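Local coordinates for acyl-CoA synthetase (AMP-forming)/AMP-acid ligase II-like protein (Dyadobacter fermentans, PDB 4GS5) that probably joins medium-chain fatty acids to coenzyme A, as a member of the ATP-dependent AMP-binding enzyme family, at residues A[64-69]-A[99-104]. Numbering follows the deposited sequence.
Sequences ASAAMT and GMELDW. With EDO (1,2-ethanediol), chain X.
Ala66, Leu102 and Glu101 carry this light contact between helix 59-72 and the C-terminal end of helix 90-102. The methyl of Ala66 points at the second helix and meets the CB methylene of Glu101, with 4.1 Å between the two CB atoms. A one-carbon side chain suits the place, since it lets the backbones come within 6.8 Å, CA of Ala66 to CA of Glu101. The same methyl also packs on Val97, one turn before Glu101. Leu102 reaches across with a single branch: with CG anti to the carbonyl carbon (chi1 -58°) the branched end is directed across to helix 59-72, where CD1 lies 3.6 Å from the backbone O of Ala66, a van der Waals contact of a methyl with a helix carbonyl. Glu101 touches Ala66 through its CB methylene. Beyond CB the chain bends at chi2 (-65°); a polar end suits a residue that is partly exposed, and OE2 makes a weak hydrogen bond to Trp34 NE1. Just past Leu102 the chain leaves the helix at Asp103, whose phi is positive (62°), and a 2.9 Å hydrogen bond from Trp104 N to Gly99 O spans the turn that leads to strand 105-109. Two neighbouring helices of the AMP-binding region of this adenylate-forming enzyme pack here, near the point where the chain passes from helix 90-102 to strand 105-109.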
loop_
_atom_site.group_PDB
_atom_site.type_symbol
_atom_site.label_atom_id
_atom_site.label_comp_id
_atom_site.label_asym_id
_atom_site.label_seq_id
_atom_site.Cartn_x
_atom_site.Cartn_y
_atom_site.Cartn_z
ATOM N N ALA A 64 15.333 5.454 13.594
ATOM C CA ALA A 64 15.529 4.163 12.955
ATOM C C ALA A 64 14.985 4.203 11.535
ATOM O O ALA A 64 15.626 3.732 10.603
ATOM C CB ALA A 64 14.845 3.067 13.750
ATOM N N SER A 65 13.810 4.804 11.379
ATOM C CA SER A 65 13.140 4.903 10.089
ATOM C C SER A 65 13.949 5.727 9.080
ATOM O O SER A 65 14.173 5.298 7.946
ATOM C CB SER A 65 11.740 5.488 10.290
ATOM O OG SER A 65 11.047 5.588 9.078
ATOM N N ALA A 66 14.374 6.914 9.503
ATOM C CA ALA A 66 15.281 7.753 8.724
ATOM C C ALA A 66 16.550 7.018 8.314
ATOM O O ALA A 66 16.947 7.084 7.156
ATOM C CB ALA A 66 15.661 9.013 9.524
ATOM N N ALA A 67 17.218 6.365 9.265
ATOM C CA ALA A 67 18.426 5.603 8.927
ATOM C C ALA A 67 18.221 4.543 7.826
ATOM O O ALA A 67 19.101 4.350 6.984
ATOM C CB ALA A 67 19.068 4.976 10.178
HETATM N N MSE A 68 17.067 3.876 7.821
HETATM C CA MSE A 68 16.784 2.836 6.826
HETATM C C MSE A 68 16.708 3.432 5.441
HETATM O O MSE A 68 17.238 2.883 4.475
HETATM C CB MSE A 68 15.446 2.159 7.108
HETATM C CG MSE A 68 15.423 1.297 8.349
HETATM SE SE MSE A 68 13.745 0.323 8.394
HETATM C CE MSE A 68 12.523 1.798 8.070
ATOM N N THR A 69 16.023 4.564 5.360
ATOM C CA THR A 69 15.788 5.241 4.100
ATOM C C THR A 69 17.115 5.672 3.511
ATOM O O THR A 69 17.371 5.457 2.323
ATOM C CB THR A 69 14.866 6.475 4.301
ATOM O OG1 THR A 69 13.639 6.046 4.900
ATOM C CG2 THR A 69 14.559 7.157 2.966
ATOM N N GLY A 99 16.072 14.518 6.806
ATOM C CA GLY A 99 16.915 15.679 6.582
ATOM C C GLY A 99 17.867 15.993 7.723
ATOM O O GLY A 99 19.033 16.319 7.492
HETATM N N MSE A 100 17.383 15.911 8.960
HETATM C CA MSE A 100 18.225 16.257 10.099
HETATM C C MSE A 100 19.147 15.112 10.502
HETATM O O MSE A 100 20.270 15.335 10.954
HETATM C CB MSE A 100 17.379 16.693 11.290
HETATM C CG MSE A 100 16.779 18.071 11.145
HETATM SE SE MSE A 100 15.719 18.441 12.711
HETATM C CE MSE A 100 14.341 17.084 12.501
ATOM N N GLU A 101 18.667 13.885 10.352
ATOM C CA GLU A 101 19.485 12.732 10.691
ATOM C C GLU A 101 20.586 12.480 9.666
ATOM O O GLU A 101 21.667 12.022 10.018
ATOM C CB GLU A 101 18.615 11.491 10.856
ATOM C CG GLU A 101 17.814 11.508 12.136
ATOM C CD GLU A 101 18.716 11.456 13.354
ATOM O OE1 GLU A 101 19.183 10.345 13.690
ATOM O OE2 GLU A 101 18.969 12.523 13.958
ATOM N N LEU A 102 20.311 12.814 8.409
ATOM C CA LEU A 102 21.176 12.426 7.290
ATOM C C LEU A 102 21.918 13.627 6.694
ATOM O O LEU A 102 22.659 13.485 5.726
ATOM C CB LEU A 102 20.343 11.712 6.212
ATOM C CG LEU A 102 19.601 10.452 6.699
ATOM C CD1 LEU A 102 18.675 9.838 5.633
ATOM C CD2 LEU A 102 20.582 9.403 7.196
ATOM N N ASP A 103 21.709 14.805 7.282
ATOM C CA ASP A 103 22.360 16.045 6.835
ATOM C C ASP A 103 21.974 16.396 5.396
ATOM O O ASP A 103 22.837 16.556 4.525
ATOM C CB ASP A 103 23.889 15.952 6.937
ATOM C CG ASP A 103 24.380 15.764 8.358
ATOM O OD1 ASP A 103 23.674 16.162 9.310
ATOM O OD2 ASP A 103 25.499 15.226 8.514
ATOM N N TRP A 104 20.681 16.505 5.134
ATOM C CA TRP A 104 20.255 16.913 3.807
ATOM C C TRP A 104 20.040 18.412 3.788
ATOM O O TRP A 104 19.820 19.019 4.828
ATOM C CB TRP A 104 18.935 16.255 3.434
ATOM C CG TRP A 104 18.959 14.767 3.269
ATOM C CD1 TRP A 104 20.048 13.937 3.286
ATOM C CD2 TRP A 104 17.814 13.931 3.080
ATOM N NE1 TRP A 104 19.639 12.627 3.102
ATOM C CE2 TRP A 104 18.273 12.601 2.976
ATOM C CE3 TRP A 104 16.441 14.185 2.978
ATOM C CZ2 TRP A 104 17.406 11.521 2.775
ATOM C CZ3 TRP A 104 15.570 13.103 2.774
ATOM C CH2 TRP A 104 16.064 11.791 2.685
HETATM C C1 EDO X . 20.196 0.546 8.653
HETATM O O1 EDO X . 20.739 1.768 8.151
HETATM C C2 EDO X . 18.777 0.817 9.131
HETATM O O2 EDO X . 18.186 -0.380 9.659
#